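Local structure of ferritin (Mycoplasma penetrans, 7DIE) at residues N28-Y42 against S81-V94. The protein probably binds and stores ferric iron, oxidising ferrous ions taken up into a hollow shell of 24 subunits. Numbering follows the deposited sequence.
Sequences NLYFHLATVSKALGY and SVPELVSFETIQEV
Leu85 of the long connection between helix 43-70 and helix 91-118, which runs along the ferritin four-helix bundle, lays CD1 on the imidazole of His32, a CH-pi contact 3.5 Å from the ring centroid and 12° off its normal. Val36 CG2, one helical turn on, backs the opposite face, while Phe88 CE2 meets the imidazole edge in plane. His32 is thus held between two aliphatic groups. Its CG lies anti to the backbone N (chi1 170°), which swings the ring out toward the connection. Water 2 sits at NE2, and ND1 is hydrogen-bonded to Leu75 O of a second subunit, so the imidazole links this contact to the subunit interface.

Farther along, Leu33 CD2 comes within 3.6 Å of Phe88 CE2, the two side chains crossing at about a right angle. Val36 CG1 touches Val94 CG2 at 3.6 Å, and Leu40 reaches over the start of helix 91-118, whose N-cap Thr90 accepts from Glu93 N through OG1. Ile91 CG1 sits over the centre of the Tyr42 ring, 3.9 Å from its centroid, and side chains of helix 156-164 also touch this tyrosine. The Schellman motif at Gly41, with its positive phi, ends helix 10-39 and precedes Tyr42. Water 3 joins Tyr42 OH to Gln92 NE2.

At the other end, Pro83 CD lies against Asn28 CB and Pro83 CB against Leu29 CB. Beyond it Asn28 ND2 donates to Ser81 O at 2.8 Å with an N-H...O angle of 158°. The acceptor lies in the amide plane, but the donor is tilted out of the carbonyl plane. ND2 also donates to water 1, which in turn donates to Ser81 OG, itself also hydrogen-bonded to Asn78 O.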
loop_
_atom_site.group_PDB
_atom_site.type_symbol
_atom_site.label_atom_id
_atom_site.label_comp_id
_atom_site.label_asym_id
_atom_site.label_seq_id
_atom_site.Cartn_x
_atom_site.Cartn_y
_atom_site.Cartn_z
ATOM N N ASN A 28 42.321 8.551 -23.644
ATOM C CA ASN A 28 43.462 7.646 -23.713
ATOM C C ASN A 28 44.535 8.023 -22.707
ATOM O O ASN A 28 45.112 7.149 -22.053
ATOM C CB ASN A 28 44.045 7.645 -25.132
ATOM C CG ASN A 28 43.195 6.840 -26.097
ATOM O OD1 ASN A 28 42.469 5.943 -25.673
ATOM N ND2 ASN A 28 43.294 7.141 -27.399
ATOM N N LEU A 29 44.840 9.314 -22.591
ATOM C CA LEU A 29 45.821 9.745 -21.597
ATOM C C LEU A 29 45.340 9.443 -20.183
ATOM O O LEU A 29 46.106 8.935 -19.347
ATOM C CB LEU A 29 46.129 11.241 -21.759
ATOM C CG LEU A 29 47.096 11.737 -20.673
ATOM C CD1 LEU A 29 48.496 11.116 -20.837
ATOM C CD2 LEU A 29 47.177 13.256 -20.625
ATOM N N TYR A 30 44.061 9.713 -19.898
ATOM C CA TYR A 30 43.566 9.529 -18.531
ATOM C C TYR A 30 43.566 8.057 -18.126
ATOM O O TYR A 30 43.860 7.726 -16.969
ATOM C CB TYR A 30 42.162 10.146 -18.375
ATOM C CG TYR A 30 42.153 11.645 -18.621
ATOM C CD1 TYR A 30 43.324 12.389 -18.490
ATOM C CD2 TYR A 30 40.989 12.316 -19.022
ATOM C CE1 TYR A 30 43.342 13.767 -18.736
ATOM C CE2 TYR A 30 40.994 13.697 -19.269
ATOM C CZ TYR A 30 42.187 14.412 -19.125
ATOM O OH TYR A 30 42.239 15.770 -19.367
ATOM N N PHE A 31 43.244 7.151 -19.050
ATOM C CA PHE A 31 43.324 5.739 -18.682
ATOM C C PHE A 31 44.773 5.324 -18.446
ATOM O O PHE A 31 45.057 4.526 -17.547
ATOM C CB PHE A 31 42.656 4.872 -19.756
ATOM C CG PHE A 31 41.155 5.032 -19.804
ATOM C CD1 PHE A 31 40.389 4.842 -18.659
ATOM C CD2 PHE A 31 40.518 5.398 -20.979
ATOM C CE1 PHE A 31 39.004 4.989 -18.683
ATOM C CE2 PHE A 31 39.140 5.559 -21.019
ATOM C CZ PHE A 31 38.377 5.349 -19.860
ATOM N N HIS A 32 45.706 5.846 -19.250
ATOM C CA HIS A 32 47.125 5.632 -18.969
ATOM C C HIS A 32 47.496 6.179 -17.591
ATOM O O HIS A 32 48.102 5.476 -16.764
ATOM C CB HIS A 32 47.975 6.290 -20.067
ATOM C CG HIS A 32 49.441 6.325 -19.759
ATOM N ND1 HIS A 32 50.230 5.190 -19.727
ATOM C CD2 HIS A 32 50.261 7.361 -19.462
ATOM C CE1 HIS A 32 51.470 5.530 -19.421
ATOM N NE2 HIS A 32 51.519 6.840 -19.268
ATOM N N LEU A 33 47.113 7.429 -17.319
ATOM C CA LEU A 33 47.445 8.066 -16.047
ATOM C C LEU A 33 46.782 7.360 -14.871
ATOM O O LEU A 33 47.302 7.402 -13.752
ATOM C CB LEU A 33 47.039 9.537 -16.093
ATOM C CG LEU A 33 47.863 10.399 -17.061
ATOM C CD1 LEU A 33 47.541 11.879 -16.870
ATOM C CD2 LEU A 33 49.362 10.137 -16.907
ATOM N N ALA A 34 45.634 6.717 -15.092
ATOM C CA ALA A 34 45.049 5.909 -14.023
ATOM C C ALA A 34 45.999 4.787 -13.612
ATOM O O ALA A 34 46.241 4.573 -12.423
ATOM C CB ALA A 34 43.695 5.346 -14.463
ATOM N N THR A 35 46.571 4.067 -14.590
ATOM C CA THR A 35 47.479 2.974 -14.236
ATOM C C THR A 35 48.772 3.502 -13.620
ATOM O O THR A 35 49.317 2.894 -12.690
ATOM C CB THR A 35 47.772 2.081 -15.453
ATOM O OG1 THR A 35 48.529 2.799 -16.449
ATOM C CG2 THR A 35 46.451 1.582 -16.074
ATOM N N VAL A 36 49.270 4.641 -14.102
ATOM C CA VAL A 36 50.472 5.221 -13.503
ATOM C C VAL A 36 50.198 5.630 -12.060
ATOM O O VAL A 36 50.968 5.307 -11.143
ATOM C CB VAL A 36 50.962 6.416 -14.339
ATOM C CG1 VAL A 36 52.117 7.118 -13.605
ATOM C CG2 VAL A 36 51.372 5.934 -15.749
ATOM N N SER A 37 49.080 6.337 -11.842
ATOM C CA SER A 37 48.711 6.802 -10.503
ATOM C C SER A 37 48.597 5.633 -9.535
ATOM O O SER A 37 49.075 5.700 -8.392
ATOM C CB SER A 37 47.367 7.548 -10.570
ATOM O OG SER A 37 47.468 8.748 -11.332
ATOM N N LYS A 38 47.938 4.551 -9.972
ATOM C CA LYS A 38 47.780 3.384 -9.107
ATOM C C LYS A 38 49.136 2.785 -8.748
ATOM O O LYS A 38 49.395 2.447 -7.583
ATOM C CB LYS A 38 46.905 2.338 -9.803
ATOM C CG LYS A 38 46.699 1.052 -8.976
ATOM C CD LYS A 38 45.946 1.346 -7.699
ATOM C CE LYS A 38 45.787 0.090 -6.830
ATOM N NZ LYS A 38 45.267 0.438 -5.457
ATOM N N ALA A 39 50.017 2.649 -9.742
ATOM C CA ALA A 39 51.337 2.074 -9.499
ATOM C C ALA A 39 52.163 2.948 -8.563
ATOM O O ALA A 39 53.053 2.447 -7.866
ATOM C CB ALA A 39 52.068 1.882 -10.824
ATOM N N LEU A 40 51.884 4.248 -8.535
ATOM C CA LEU A 40 52.536 5.161 -7.606
ATOM C C LEU A 40 51.928 5.115 -6.214
ATOM O O LEU A 40 52.445 5.780 -5.311
ATOM C CB LEU A 40 52.471 6.597 -8.139
ATOM C CG LEU A 40 53.349 6.909 -9.353
ATOM C CD1 LEU A 40 52.995 8.286 -9.930
ATOM C CD2 LEU A 40 54.830 6.818 -8.996
ATOM N N GLY A 41 50.848 4.361 -6.020
ATOM C CA GLY A 41 50.234 4.223 -4.714
ATOM C C GLY A 41 48.968 5.023 -4.499
ATOM O O GLY A 41 48.484 5.079 -3.363
ATOM N N TYR A 42 48.414 5.636 -5.546
ATOM C CA TYR A 42 47.284 6.565 -5.435
ATOM C C TYR A 42 46.037 5.915 -6.030
ATOM O O TYR A 42 45.649 6.196 -7.160
ATOM C CB TYR A 42 47.612 7.890 -6.131
ATOM C CG TYR A 42 48.696 8.667 -5.407
ATOM C CD1 TYR A 42 50.050 8.432 -5.667
ATOM C CD2 TYR A 42 48.364 9.620 -4.454
ATOM C CE1 TYR A 42 51.041 9.146 -4.988
ATOM C CE2 TYR A 42 49.338 10.330 -3.780
ATOM C CZ TYR A 42 50.665 10.090 -4.038
ATOM O OH TYR A 42 51.605 10.820 -3.341
ATOM N N SER A 81 44.515 11.078 -31.912
ATOM C CA SER A 81 43.900 10.435 -30.754
ATOM C C SER A 81 44.896 9.749 -29.830
ATOM O O SER A 81 44.499 9.321 -28.744
ATOM C CB SER A 81 42.875 9.400 -31.224
ATOM O OG SER A 81 43.531 8.248 -31.766
ATOM N N VAL A 82 46.157 9.594 -30.232
ATOM C CA VAL A 82 47.141 8.830 -29.474
ATOM C C VAL A 82 48.007 9.827 -28.689
ATOM O O VAL A 82 48.714 10.633 -29.315
ATOM C CB VAL A 82 48.003 7.954 -30.391
ATOM C CG1 VAL A 82 49.057 7.199 -29.578
ATOM C CG2 VAL A 82 47.120 6.980 -31.158
ATOM N N PRO A 83 47.983 9.801 -27.358
ATOM C CA PRO A 83 48.742 10.806 -26.602
ATOM C C PRO A 83 50.233 10.517 -26.622
ATOM O O PRO A 83 50.665 9.366 -26.674
ATOM C CB PRO A 83 48.170 10.699 -25.181
ATOM C CG PRO A 83 47.633 9.341 -25.093
ATOM C CD PRO A 83 47.184 8.935 -26.478
ATOM N N GLU A 84 51.022 11.590 -26.610
ATOM C CA GLU A 84 52.473 11.471 -26.504
ATOM C C GLU A 84 52.837 11.190 -25.054
ATOM O O GLU A 84 52.596 12.030 -24.181
ATOM C CB GLU A 84 53.147 12.752 -26.989
ATOM C CG GLU A 84 53.238 12.862 -28.500
ATOM C CD GLU A 84 54.553 12.328 -29.039
ATOM O OE1 GLU A 84 55.561 13.065 -28.981
ATOM O OE2 GLU A 84 54.578 11.171 -29.517
ATOM N N LEU A 85 53.416 10.022 -24.790
ATOM C CA LEU A 85 53.664 9.568 -23.425
ATOM C C LEU A 85 55.091 9.909 -23.007
ATOM O O LEU A 85 56.050 9.531 -23.689
ATOM C CB LEU A 85 53.427 8.062 -23.302
ATOM C CG LEU A 85 51.996 7.538 -23.472
ATOM C CD1 LEU A 85 51.856 6.175 -22.801
ATOM C CD2 LEU A 85 50.949 8.532 -22.951
ATOM N N VAL A 86 55.222 10.622 -21.895
ATOM C CA VAL A 86 56.498 10.824 -21.245
ATOM C C VAL A 86 56.546 9.948 -19.997
ATOM O O VAL A 86 55.550 9.362 -19.583
ATOM C CB VAL A 86 56.748 12.317 -20.909
ATOM C CG1 VAL A 86 56.436 13.195 -22.124
ATOM C CG2 VAL A 86 55.921 12.748 -19.704
ATOM N N SER A 87 57.727 9.825 -19.406
ATOM C CA SER A 87 57.860 9.067 -18.173
ATOM C C SER A 87 57.420 9.922 -16.993
ATOM O O SER A 87 57.702 11.122 -16.936
ATOM C CB SER A 87 59.305 8.608 -17.978
ATOM O OG SER A 87 60.007 9.516 -17.144
ATOM N N PHE A 88 56.726 9.299 -16.045
ATOM C CA PHE A 88 56.268 9.975 -14.840
ATOM C C PHE A 88 56.909 9.326 -13.626
ATOM O O PHE A 88 56.864 8.101 -13.472
ATOM C CB PHE A 88 54.744 9.931 -14.735
ATOM C CG PHE A 88 54.053 10.511 -15.925
ATOM C CD1 PHE A 88 54.019 11.878 -16.118
ATOM C CD2 PHE A 88 53.460 9.691 -16.870
ATOM C CE1 PHE A 88 53.393 12.419 -17.216
ATOM C CE2 PHE A 88 52.835 10.229 -17.972
ATOM C CZ PHE A 88 52.802 11.593 -18.148
ATOM N N GLU A 89 57.537 10.139 -12.783
ATOM C CA GLU A 89 58.099 9.622 -11.550
ATOM C C GLU A 89 57.326 10.020 -10.302
ATOM O O GLU A 89 57.486 9.360 -9.272
ATOM C CB GLU A 89 59.563 10.062 -11.408
ATOM C CG GLU A 89 60.467 9.384 -12.432
ATOM C CD GLU A 89 61.932 9.462 -12.071
ATOM O OE1 GLU A 89 62.312 8.960 -10.989
ATOM O OE2 GLU A 89 62.704 10.022 -12.878
ATOM N N THR A 90 56.479 11.050 -10.370
ATOM C CA THR A 90 55.736 11.535 -9.211
ATOM C C THR A 90 54.286 11.783 -9.597
ATOM O O THR A 90 53.959 11.992 -10.766
ATOM C CB THR A 90 56.304 12.850 -8.643
ATOM O OG1 THR A 90 56.057 13.905 -9.580
ATOM C CG2 THR A 90 57.811 12.730 -8.345
ATOM N N ILE A 91 53.415 11.779 -8.584
ATOM C CA ILE A 91 52.017 12.100 -8.830
ATOM C C ILE A 91 51.855 13.563 -9.250
ATOM O O ILE A 91 50.876 13.914 -9.924
ATOM C CB ILE A 91 51.185 11.741 -7.584
ATOM C CG1 ILE A 91 49.694 11.639 -7.929
ATOM C CG2 ILE A 91 51.420 12.754 -6.466
ATOM C CD1 ILE A 91 49.346 10.514 -8.893
ATOM N N GLN A 92 52.803 14.432 -8.881
ATOM C CA GLN A 92 52.784 15.808 -9.379
ATOM C C GLN A 92 52.989 15.859 -10.892
ATOM O O GLN A 92 52.311 16.622 -11.598
ATOM C CB GLN A 92 53.856 16.637 -8.659
ATOM C CG GLN A 92 53.498 16.977 -7.194
ATOM C CD GLN A 92 53.672 15.795 -6.262
ATOM O OE1 GLN A 92 54.487 14.922 -6.514
ATOM N NE2 GLN A 92 52.892 15.759 -5.174
ATOM N N GLU A 93 53.927 15.060 -11.414
ATOM C CA GLU A 93 54.144 15.033 -12.858
ATOM C C GLU A 93 52.937 14.471 -13.596
ATOM O O GLU A 93 52.628 14.919 -14.708
ATOM C CB GLU A 93 55.393 14.211 -13.183
ATOM C CG GLU A 93 56.678 14.941 -12.810
ATOM C CD GLU A 93 57.890 14.045 -12.884
ATOM O OE1 GLU A 93 57.723 12.841 -13.159
ATOM O OE2 GLU A 93 59.004 14.548 -12.654
ATOM N N VAL A 94 52.251 13.494 -12.990
ATOM C CA VAL A 94 51.013 12.968 -13.570
ATOM C C VAL A 94 49.973 14.074 -13.709
ATOM O O VAL A 94 49.324 14.216 -14.753
ATOM C CB VAL A 94 50.479 11.809 -12.712
ATOM C CG1 VAL A 94 49.025 11.497 -13.082
ATOM C CG2 VAL A 94 51.360 10.586 -12.899
HETATM O O HOH W 1 42.948 5.857 -30.232
HETATM O O HOH W 2 54.430 7.149 -19.073
HETATM O O HOH W 3 52.867 13.314 -3.332
#